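Local coordinates for putative enoyl-CoA hydratase/isomerase (Mycobacterium abscessus, PDB 3RSI), which is probably a hydro-lyase or isomerase of the crotonase family, of the kind that acts on enoyl-CoA thioesters in lipid metabolism, at residues M24-P27 against L33-N36; I91-G94 against S98-L101; L121-I126 against M151-R156; V212-E217 against A235-P240. All coordinates share one frame; numbering follows the deposited sequence.

Contact 1: M24-P27 against L33-N36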
loop_
_atom_site.group_PDB
_atom_site.type_symbol
_atom_site.label_atom_id
_atom_site.label_comp_id
_atom_site.label_asym_id
_atom_site.label_seq_id
_atom_site.Cartn_x
_atom_site.Cartn_y
_atom_site.Cartn_z
ATOM N N MET B 24 2.678 25.325 -13.702
ATOM C CA MET B 24 3.881 25.067 -14.465
ATOM C C MET B 24 3.609 25.549 -15.890
ATOM O O MET B 24 2.631 25.136 -16.506
ATOM C CB MET B 24 4.207 23.578 -14.442
ATOM C CG MET B 24 4.540 23.056 -13.072
ATOM S SD MET B 24 4.698 21.270 -12.978
ATOM C CE MET B 24 2.940 20.813 -12.957
ATOM N N ASN B 25 4.453 26.452 -16.378
ATOM C CA ASN B 25 4.169 27.240 -17.585
ATOM C C ASN B 25 5.330 27.301 -18.582
ATOM O O ASN B 25 6.052 28.290 -18.649
ATOM C CB ASN B 25 3.799 28.658 -17.159
ATOM C CG ASN B 25 3.366 29.525 -18.325
ATOM O OD1 ASN B 25 2.758 29.044 -19.283
ATOM N ND2 ASN B 25 3.695 30.798 -18.256
ATOM N N ARG B 26 5.535 26.220 -19.316
ATOM C CA ARG B 26 6.464 26.217 -20.458
ATOM C C ARG B 26 5.832 25.424 -21.591
ATOM O O ARG B 26 6.200 24.268 -21.844
ATOM C CB ARG B 26 7.811 25.588 -20.096
ATOM C CG ARG B 26 8.566 26.259 -18.987
ATOM C CD ARG B 26 9.823 25.469 -18.689
ATOM N NE ARG B 26 10.834 25.592 -19.759
ATOM C CZ ARG B 26 11.664 24.618 -20.137
ATOM N NH1 ARG B 26 11.608 23.407 -19.583
ATOM N NH2 ARG B 26 12.557 24.846 -21.092
ATOM N N PRO B 27 4.878 26.040 -22.288
ATOM C CA PRO B 27 4.082 25.305 -23.272
ATOM C C PRO B 27 4.905 24.653 -24.390
ATOM O O PRO B 27 4.593 23.554 -24.820
ATOM C CB PRO B 27 3.144 26.373 -23.836
ATOM C CG PRO B 27 3.068 27.413 -22.828
ATOM C CD PRO B 27 4.349 27.387 -22.041
ATOM N N LEU B 33 10.077 20.523 -16.323
ATOM C CA LEU B 33 10.882 21.188 -15.307
ATOM C C LEU B 33 12.140 21.796 -15.907
ATOM O O LEU B 33 12.747 21.220 -16.776
ATOM C CB LEU B 33 11.303 20.187 -14.247
ATOM C CG LEU B 33 10.185 19.512 -13.445
ATOM C CD1 LEU B 33 10.824 18.638 -12.338
ATOM C CD2 LEU B 33 9.202 20.545 -12.865
ATOM N N SER B 34 12.504 22.983 -15.445
ATOM C CA SER B 34 13.790 23.592 -15.787
ATOM C C SER B 34 14.429 24.053 -14.485
ATOM O O SER B 34 13.752 24.137 -13.458
ATOM C CB SER B 34 13.582 24.790 -16.696
ATOM O OG SER B 34 12.793 25.772 -16.038
ATOM N N THR B 35 15.722 24.365 -14.524
ATOM C CA THR B 35 16.420 24.852 -13.336
ATOM C C THR B 35 15.689 26.075 -12.802
ATOM O O THR B 35 15.474 26.204 -11.604
ATOM C CB THR B 35 17.870 25.218 -13.658
ATOM O OG1 THR B 35 17.877 26.176 -14.720
ATOM C CG2 THR B 35 18.654 23.981 -14.088
ATOM N N ASN B 36 15.276 26.947 -13.711
ATOM C CA ASN B 36 14.492 28.131 -13.394
ATOM C C ASN B 36 13.188 27.857 -12.643
ATOM O O ASN B 36 12.907 28.481 -11.618
ATOM C CB ASN B 36 14.130 28.842 -14.695
ATOM C CG ASN B 36 14.205 30.315 -14.587
ATOM O OD1 ASN B 36 13.731 30.897 -13.610
ATOM N ND2 ASN B 36 14.801 30.957 -15.607
#

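Contact 2: I91-G94 against S98-L101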
loop_
_atom_site.group_PDB
_atom_site.type_symbol
_atom_site.label_atom_id
_atom_site.label_comp_id
_atom_site.label_asym_id
_atom_site.label_seq_id
_atom_site.Cartn_x
_atom_site.Cartn_y
_atom_site.Cartn_z
ATOM N N ILE B 91 18.408 -23.087 0.039
ATOM C CA ILE B 91 16.956 -22.962 0.248
ATOM C C ILE B 91 16.513 -21.492 0.234
ATOM O O ILE B 91 15.570 -21.123 -0.478
ATOM C CB ILE B 91 16.500 -23.581 1.565
ATOM C CG1 ILE B 91 16.767 -25.092 1.581
ATOM C CG2 ILE B 91 15.000 -23.321 1.763
ATOM C CD1 ILE B 91 16.596 -25.740 2.979
ATOM N N GLY B 92 17.187 -20.660 1.027
ATOM C CA GLY B 92 16.834 -19.238 1.134
ATOM C C GLY B 92 16.910 -18.524 -0.197
ATOM O O GLY B 92 15.993 -17.758 -0.557
ATOM N N LYS B 93 17.986 -18.800 -0.936
ATOM C CA LYS B 93 18.177 -18.252 -2.268
ATOM C C LYS B 93 17.138 -18.768 -3.269
ATOM O O LYS B 93 16.591 -17.985 -4.006
ATOM C CB LYS B 93 19.593 -18.551 -2.790
ATOM C CG LYS B 93 19.809 -18.214 -4.245
ATOM C CD LYS B 93 21.280 -18.274 -4.623
ATOM C CE LYS B 93 22.015 -16.991 -4.210
ATOM N NZ LYS B 93 23.479 -17.160 -4.336
ATOM N N GLY B 94 16.905 -20.076 -3.321
ATOM C CA GLY B 94 15.948 -20.644 -4.274
ATOM C C GLY B 94 14.537 -20.069 -4.152
ATOM O O GLY B 94 13.885 -19.747 -5.156
ATOM N N SER B 98 15.896 -15.181 1.192
ATOM C CA SER B 98 17.074 -14.415 1.575
ATOM C C SER B 98 17.807 -13.829 0.382
ATOM O O SER B 98 18.877 -13.264 0.541
ATOM C CB SER B 98 18.041 -15.306 2.350
ATOM O OG SER B 98 18.553 -16.331 1.514
ATOM N N HIS B 99 17.265 -13.975 -0.819
ATOM C CA HIS B 99 17.934 -13.468 -2.005
ATOM C C HIS B 99 16.964 -12.588 -2.771
ATOM O O HIS B 99 15.774 -12.844 -2.796
ATOM C CB HIS B 99 18.425 -14.601 -2.912
ATOM C CG HIS B 99 19.156 -14.121 -4.125
ATOM N ND1 HIS B 99 20.376 -13.476 -4.051
ATOM C CD2 HIS B 99 18.834 -14.172 -5.441
ATOM C CE1 HIS B 99 20.780 -13.167 -5.273
ATOM N NE2 HIS B 99 19.861 -13.576 -6.135
ATOM N N THR B 100 17.494 -11.539 -3.369
ATOM C CA THR B 100 16.736 -10.690 -4.243
ATOM C C THR B 100 17.415 -10.766 -5.610
ATOM O O THR B 100 18.604 -10.514 -5.722
ATOM C CB THR B 100 16.702 -9.260 -3.665
ATOM O OG1 THR B 100 15.867 -9.248 -2.496
ATOM C CG2 THR B 100 16.188 -8.248 -4.688
ATOM N N LEU B 101 16.668 -11.149 -6.641
ATOM C CA LEU B 101 17.234 -11.247 -7.998
ATOM C C LEU B 101 17.690 -9.866 -8.450
ATOM O O LEU B 101 16.999 -8.867 -8.195
ATOM C CB LEU B 101 16.205 -11.821 -8.970
ATOM C CG LEU B 101 16.738 -12.437 -10.261
ATOM C CD1 LEU B 101 17.613 -13.630 -9.943
ATOM C CD2 LEU B 101 15.608 -12.799 -11.250
#

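Contact 3: L121-I126 against M151-R156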
loop_
_atom_site.group_PDB
_atom_site.type_symbol
_atom_site.label_atom_id
_atom_site.label_comp_id
_atom_site.label_asym_id
_atom_site.label_seq_id
_atom_site.Cartn_x
_atom_site.Cartn_y
_atom_site.Cartn_z
ATOM N N LEU B 121 5.885 -15.377 -5.493
ATOM C CA LEU B 121 5.330 -14.320 -6.332
ATOM C C LEU B 121 5.650 -12.919 -5.790
ATOM O O LEU B 121 5.815 -11.979 -6.568
ATOM C CB LEU B 121 3.831 -14.500 -6.454
ATOM C CG LEU B 121 3.079 -13.583 -7.409
ATOM C CD1 LEU B 121 3.325 -13.910 -8.865
ATOM C CD2 LEU B 121 1.584 -13.653 -7.083
ATOM N N GLN B 122 5.742 -12.799 -4.464
ATOM C CA GLN B 122 6.018 -11.527 -3.823
ATOM C C GLN B 122 7.435 -11.008 -4.096
ATOM O O GLN B 122 7.682 -9.827 -3.925
ATOM C CB GLN B 122 5.713 -11.597 -2.325
ATOM C CG GLN B 122 4.211 -11.717 -2.046
ATOM C CD GLN B 122 3.918 -12.341 -0.701
ATOM O OE1 GLN B 122 4.009 -11.672 0.325
ATOM N NE2 GLN B 122 3.574 -13.633 -0.696
ATOM N N GLN B 123 8.324 -11.875 -4.585
ATOM C CA GLN B 123 9.670 -11.498 -4.996
ATOM C C GLN B 123 9.808 -11.416 -6.530
ATOM O O GLN B 123 10.904 -11.188 -7.055
ATOM C CB GLN B 123 10.704 -12.454 -4.394
ATOM C CG GLN B 123 10.962 -12.217 -2.895
ATOM C CD GLN B 123 11.940 -11.078 -2.663
ATOM O OE1 GLN B 123 11.585 -9.929 -2.796
ATOM N NE2 GLN B 123 13.191 -11.401 -2.367
ATOM N N THR B 124 8.707 -11.606 -7.243
ATOM C CA THR B 124 8.645 -11.185 -8.626
ATOM C C THR B 124 8.294 -9.697 -8.671
ATOM O O THR B 124 7.662 -9.163 -7.757
ATOM C CB THR B 124 7.613 -12.008 -9.458
ATOM O OG1 THR B 124 6.270 -11.691 -9.062
ATOM C CG2 THR B 124 7.887 -13.499 -9.333
ATOM N N ASP B 125 8.678 -9.044 -9.754
ATOM C CA ASP B 125 8.529 -7.585 -9.893
ATOM C C ASP B 125 7.260 -7.155 -10.593
ATOM O O ASP B 125 6.563 -6.232 -10.139
ATOM C CB ASP B 125 9.732 -7.053 -10.662
ATOM C CG ASP B 125 11.022 -7.372 -9.948
ATOM O OD1 ASP B 125 11.084 -7.097 -8.736
ATOM O OD2 ASP B 125 11.939 -7.921 -10.563
ATOM N N ILE B 126 7.015 -7.793 -11.726
ATOM C CA ILE B 126 5.949 -7.452 -12.663
ATOM C C ILE B 126 5.138 -8.726 -12.856
ATOM O O ILE B 126 5.704 -9.813 -12.992
ATOM C CB ILE B 126 6.537 -6.967 -14.019
ATOM C CG1 ILE B 126 7.407 -5.718 -13.803
ATOM C CG2 ILE B 126 5.432 -6.696 -15.044
ATOM C CD1 ILE B 126 8.356 -5.392 -14.981
ATOM N N MET B 151 4.291 -13.195 5.505
ATOM C CA MET B 151 3.813 -12.473 6.683
ATOM C C MET B 151 4.522 -11.128 6.835
ATOM O O MET B 151 3.911 -10.162 7.230
ATOM C CB MET B 151 3.919 -13.346 7.929
ATOM C CG MET B 151 2.992 -14.570 7.830
ATOM S SD MET B 151 3.015 -15.700 9.231
ATOM C CE MET B 151 4.565 -16.536 8.941
ATOM N N VAL B 152 5.793 -11.070 6.457
ATOM C CA VAL B 152 6.540 -9.801 6.328
ATOM C C VAL B 152 6.017 -8.955 5.150
ATOM O O VAL B 152 5.695 -7.771 5.319
ATOM C CB VAL B 152 8.033 -10.092 6.106
ATOM C CG1 VAL B 152 8.816 -8.830 5.705
ATOM C CG2 VAL B 152 8.653 -10.748 7.361
ATOM N N ARG B 153 5.879 -9.589 3.983
ATOM C CA ARG B 153 5.787 -8.875 2.708
ATOM C C ARG B 153 4.394 -8.527 2.218
ATOM O O ARG B 153 4.216 -7.476 1.627
ATOM C CB ARG B 153 6.468 -9.662 1.594
ATOM C CG ARG B 153 7.953 -9.743 1.732
ATOM C CD ARG B 153 8.480 -10.931 0.984
ATOM N NE ARG B 153 9.928 -10.978 0.998
ATOM C CZ ARG B 153 10.634 -12.005 0.557
ATOM N NH1 ARG B 153 10.017 -13.084 0.107
ATOM N NH2 ARG B 153 11.962 -11.962 0.590
ATOM N N LEU B 154 3.428 -9.417 2.411
ATOM C CA LEU B 154 2.168 -9.327 1.658
ATOM C C LEU B 154 1.459 -8.010 1.922
ATOM O O LEU B 154 1.046 -7.325 0.962
ATOM C CB LEU B 154 1.237 -10.494 1.959
ATOM C CG LEU B 154 0.011 -10.620 1.039
ATOM C CD1 LEU B 154 0.457 -10.670 -0.454
ATOM C CD2 LEU B 154 -0.834 -11.872 1.388
ATOM N N LYS B 155 1.360 -7.641 3.205
ATOM C CA LYS B 155 0.750 -6.370 3.609
ATOM C C LYS B 155 1.514 -5.169 3.099
ATOM O O LYS B 155 0.968 -4.082 3.089
ATOM C CB LYS B 155 0.630 -6.237 5.137
ATOM C CG LYS B 155 1.997 -6.244 5.849
ATOM C CD LYS B 155 1.916 -5.870 7.280
ATOM C CE LYS B 155 3.310 -5.640 7.855
ATOM N NZ LYS B 155 4.153 -6.896 7.926
ATOM N N ARG B 156 2.782 -5.340 2.720
ATOM C CA ARG B 156 3.541 -4.226 2.150
ATOM C C ARG B 156 3.177 -3.969 0.698
ATOM O O ARG B 156 3.455 -2.889 0.165
ATOM C CB ARG B 156 5.042 -4.478 2.234
ATOM C CG ARG B 156 5.533 -4.719 3.632
ATOM C CD ARG B 156 7.004 -4.978 3.656
ATOM N NE ARG B 156 7.433 -5.347 4.999
ATOM C CZ ARG B 156 8.649 -5.146 5.495
ATOM N NH1 ARG B 156 9.616 -4.561 4.768
ATOM N NH2 ARG B 156 8.881 -5.500 6.739
#

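Contact 4: V212-E217 against A235-P240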
loop_
_atom_site.group_PDB
_atom_site.type_symbol
_atom_site.label_atom_id
_atom_site.label_comp_id
_atom_site.label_asym_id
_atom_site.label_seq_id
_atom_site.Cartn_x
_atom_site.Cartn_y
_atom_site.Cartn_z
ATOM N N VAL B 212 18.205 -0.193 -15.110
ATOM C CA VAL B 212 17.215 -1.173 -14.630
ATOM C C VAL B 212 17.655 -1.906 -13.342
ATOM O O VAL B 212 16.888 -2.006 -12.385
ATOM C CB VAL B 212 16.824 -2.171 -15.769
ATOM C CG1 VAL B 212 15.967 -3.327 -15.229
ATOM C CG2 VAL B 212 16.101 -1.406 -16.906
ATOM N N ARG B 213 18.888 -2.418 -13.312
ATOM C CA ARG B 213 19.438 -3.080 -12.115
ATOM C C ARG B 213 19.463 -2.131 -10.893
ATOM O O ARG B 213 18.982 -2.471 -9.814
ATOM C CB ARG B 213 20.859 -3.572 -12.435
ATOM C CG ARG B 213 21.712 -4.006 -11.261
ATOM C CD ARG B 213 23.146 -4.436 -11.685
ATOM N NE ARG B 213 23.118 -5.113 -12.985
ATOM C CZ ARG B 213 23.744 -4.710 -14.096
ATOM N NH1 ARG B 213 23.602 -5.416 -15.217
ATOM N NH2 ARG B 213 24.526 -3.633 -14.110
ATOM N N ASN B 214 20.030 -0.940 -11.063
ATOM C CA ASN B 214 20.118 -0.013 -9.933
ATOM C C ASN B 214 18.760 0.498 -9.497
ATOM O O ASN B 214 18.546 0.735 -8.306
ATOM C CB ASN B 214 21.084 1.152 -10.196
ATOM C CG ASN B 214 22.542 0.712 -10.164
ATOM O OD1 ASN B 214 22.838 -0.449 -10.407
ATOM N ND2 ASN B 214 23.451 1.640 -9.871
ATOM N N ALA B 215 17.839 0.662 -10.443
ATOM C CA ALA B 215 16.474 1.069 -10.083
ATOM C C ALA B 215 15.776 -0.002 -9.227
ATOM O O ALA B 215 15.201 0.300 -8.177
ATOM C CB ALA B 215 15.653 1.404 -11.334
ATOM N N LYS B 216 15.831 -1.250 -9.661
ATOM C CA LYS B 216 15.278 -2.335 -8.844
ATOM C C LYS B 216 15.942 -2.405 -7.473
ATOM O O LYS B 216 15.266 -2.537 -6.471
ATOM C CB LYS B 216 15.384 -3.692 -9.538
ATOM C CG LYS B 216 14.783 -4.846 -8.673
ATOM C CD LYS B 216 14.758 -6.233 -9.387
ATOM C CE LYS B 216 14.311 -7.303 -8.405
ATOM N NZ LYS B 216 14.043 -8.635 -9.022
ATOM N N GLU B 217 17.256 -2.286 -7.423
ATOM C CA GLU B 217 17.964 -2.389 -6.162
ATOM C C GLU B 217 17.623 -1.223 -5.251
ATOM O O GLU B 217 17.483 -1.418 -4.036
ATOM C CB GLU B 217 19.481 -2.470 -6.381
ATOM C CG GLU B 217 20.251 -2.629 -5.071
ATOM C CD GLU B 217 21.712 -2.884 -5.275
ATOM O OE1 GLU B 217 22.160 -2.991 -6.432
ATOM O OE2 GLU B 217 22.418 -2.970 -4.258
ATOM N N ALA B 235 20.269 7.545 -3.515
ATOM C CA ALA B 235 21.333 8.388 -4.098
ATOM C C ALA B 235 22.574 7.564 -4.444
ATOM O O ALA B 235 23.191 7.765 -5.496
ATOM C CB ALA B 235 21.705 9.522 -3.155
ATOM N N ARG B 236 22.919 6.627 -3.569
ATOM C CA ARG B 236 24.109 5.793 -3.750
ATOM C C ARG B 236 24.012 4.983 -5.040
ATOM O O ARG B 236 25.016 4.771 -5.742
ATOM C CB ARG B 236 24.298 4.852 -2.550
ATOM C CG ARG B 236 25.355 3.756 -2.729
ATOM C CD ARG B 236 25.428 2.781 -1.533
ATOM N NE ARG B 236 24.512 1.628 -1.656
ATOM C CZ ARG B 236 23.583 1.278 -0.758
ATOM N NH1 ARG B 236 23.415 1.966 0.374
ATOM N NH2 ARG B 236 22.816 0.211 -0.984
ATOM N N LEU B 237 22.803 4.532 -5.345
ATOM C CA LEU B 237 22.535 3.759 -6.569
ATOM C C LEU B 237 22.231 4.665 -7.788
ATOM O O LEU B 237 22.358 4.249 -8.931
ATOM C CB LEU B 237 21.368 2.790 -6.299
ATOM C CG LEU B 237 21.780 1.624 -5.378
ATOM C CD1 LEU B 237 20.609 0.963 -4.637
ATOM C CD2 LEU B 237 22.495 0.591 -6.224
ATOM N N THR B 238 21.838 5.906 -7.544
ATOM C CA THR B 238 21.544 6.827 -8.640
ATOM C C THR B 238 22.820 7.429 -9.240
ATOM O O THR B 238 22.927 7.581 -10.452
ATOM C CB THR B 238 20.580 7.917 -8.162
ATOM O OG1 THR B 238 19.316 7.307 -7.856
ATOM C CG2 THR B 238 20.381 9.016 -9.215
ATOM N N ARG B 239 23.785 7.753 -8.385
ATOM C CA ARG B 239 25.017 8.429 -8.812
ATOM C C ARG B 239 25.755 7.696 -9.929
ATOM O O ARG B 239 26.109 8.324 -10.924
ATOM C CB ARG B 239 25.977 8.669 -7.630
ATOM C CG ARG B 239 25.627 9.851 -6.771
ATOM C CD ARG B 239 26.646 10.069 -5.636
ATOM N NE ARG B 239 25.959 10.307 -4.362
ATOM C CZ ARG B 239 25.963 9.497 -3.300
ATOM N NH1 ARG B 239 26.657 8.357 -3.279
ATOM N NH2 ARG B 239 25.273 9.850 -2.224
ATOM N N PRO B 240 25.999 6.372 -9.768
ATOM C CA PRO B 240 26.659 5.602 -10.826
ATOM C C PRO B 240 25.883 5.635 -12.144
ATOM O O PRO B 240 26.496 5.666 -13.202
ATOM C CB PRO B 240 26.714 4.178 -10.252
ATOM C CG PRO B 240 26.690 4.353 -8.814
ATOM C CD PRO B 240 25.789 5.545 -8.572
#

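Contact 1: M24-P27 against L33-N36
R26 lays its guanidinium beside S34 and the carbonyl of L33, where the chain leaves strand 19-24 and enters helix 35-50. The segments bracket a short loop whose NRP and NAL sequences are familiar from the crotonase family. The R26 side chain starts with CG anti to the carbonyl carbon and turns at the CG-CD bond (chi3 71°). The turn sets the guanidinium so that S34 CB lies over one of its faces, toward the rim. R26 CZ is 3.9 Å from S34 CB, and R26 NH1 is 3.8 Å from the same carbon. R26 NH1 also passes 3.7 Å from L33 O, obliquely and without bonding to it. Its hydrogen bond goes to A32 O, one residue earlier. R26 NE has a long, weak ion pair with E10, and NH1 another with D71.

S34 is the N-cap of helix 35-50. Its hydroxyl sits between the backbone N and the carbonyl carbon (chi1 61°). From there OG caps the backbone N of M37 and also makes a hydrogen bond with E10. E10 therefore lies near both the arginine and the serine. The bonds to M37 N and E10 probably help keep S34 CB against the guanidinium face. The apolar side is looser. The L33 side chain starts away from the other segment, but its branch end turns back toward M24. L33 also packs on L95 of a second subunit. M24 and L33 both lean on F41, and M24 SD and L33 CD2 come no closer than 4.6 Å.

Contact 2: I91-G94 against S98-L101
K93 and H99 run alongside each other in the same direction, where the loop after helix 88-94 folds back on that helix. The backbones are close, with 4.8 Å between K93 CA and H99 CA. K93 CB is 4.1 Å from H99 CB. CG stands anti to the backbone N (chi1 171°), which sends the chain along the imidazole; K93 CG is likewise 4.1 Å from H99 CG. The chain then turns about CG-CD. The turn brings CE over one face of the ring, near the rim and closest to ND1. This is a CH-pi contact: K93 CE is 4.0 Å from the H99 ring centroid and 17° off the normal. NZ goes on to a salt bridge with D46 of a second subunit. H99 NE2 makes a hydrogen bond with D49 of that subunit, so the paired side chains carry their polar ends to one neighbour.

In this crotonase-like chain the loop leads on to strand 105-109. It is tied to the helix by S98 N, which donates to G92 O over 3.1 Å with an N-H...O angle of 160°. The donor lies well above the carbonyl plane rather than on a lone pair. S98 OG sits against the helix backbone, 3.4 Å from G92 CA and 3.5 Å from K93 N. The absence of a side chain at G92 allows this close approach. S98 also packs on R231 of a third subunit, and a glycerol molecule lies about 4 Å from its side chain.

Contact 3: L121-I126 against M151-R156
Q122 and L154 mark the closest approach of the two backbones, 7.1 Å between their CA atoms. L121 to T124 form a type I beta turn. L121 O accepts from both T124 N and T124 OG1, and the hydroxyl bond is short (2.6 Å), in the carbonyl plane and on a lone pair. Opposite, the helical segment 151-156 is kinked where K155 N and R156 N lack the usual bond to the preceding turn; R156 N bonds to R153 O instead.

Two glutamines of the turn reach the helix. Q122 runs extended beyond CG and crosses L154 at about a right angle. Its OE1 nears the backbone: Q122 OE1 is 3.1 Å from L154 N, but the angle is too poor for a hydrogen bond. OE1 also rests on R153 CB. The other end of the amide is held by two bonds, from Q122 NE2 to S150 OG and to C118 O.

Q123 turns about CB-CG (chi2 -82°), which stacks its amide on the R153 guanidinium with the planes 28° apart. Q123 CG presses on one face, 3.3 Å from R153 NH1. Q123 NE2 and R153 NH2 are 3.3 Å apart although both are donors. They lie close because both donate to L96 O. R153 NH2 also forms a salt bridge with E227 of a third subunit.

The contact is buried in the crotonase-like core. L121 and T124 pack on strand 105-109, which pairs with strand 126-130 just after the turn, while L154 on helix 150-157 fits against A163, M166 and I167 of helix 160-169.

Contact 4: V212-E217 against A235-P240
N214 and L237 join two antiparallel helices, 209-222 and 227-242, part of the helical C-terminal region seen in crotonases. The axes of the two segments run at 172° to each other and approach to 9.2 Å. N214 ND2 donates to L237 O over 3.0 Å, nearly straight at 166°. The hydrogen bond lies on a lone pair of the carbonyl and almost in the plane of the amide. N214 CG stands anti to its own carbonyl carbon (chi1 -73°), which aims the amide across the gap. P240 CB lies 4.2 Å from N214 ND2 on the next turn, where the proline lacks an N-H and the helix kinks.

L237 sends its branches to E217, crossing that side chain at about a right angle. L237 CD1 packs 3.6 Å from E217 CG, while L237 CD2 rests against the carboxylate, 3.6 Å from E217 OE1. The E217 chain carries its charge past the leucine to R221 on the same helix, through OE2. R236 is nearby but too far for a salt bridge: R236 NH2 is 4.6 Å from E217 OE2. One directed bond to a main-chain carbonyl therefore orients the N214 amide, while L237 packs on both the methylene and the carboxylate of E217.

How the contacts relate
The contacts follow one another along the chain; none nests in or crosses another. Contact 1 closes a five-residue loop between strand 19-24 and helix 35-50. It stands apart, its nearest atoms about 14 Å from those of contact 4. Contact 2 closes the three-residue connection after helix 88-94. Contact 3 spans 24 residues, running through strands 126-130 and 134-136, and brings the turn after helix 116-121 to helix 150-157. Contact 4 closes a helical hairpin. Contacts 2, 3 and 4 touch. Q123 of contact 3 has a weak hydrogen bond with T100 OG1 of contact 2. K216 of contact 4 forms a salt bridge with D125 and a weak hydrogen bond to L101 O, joining the hairpin to both.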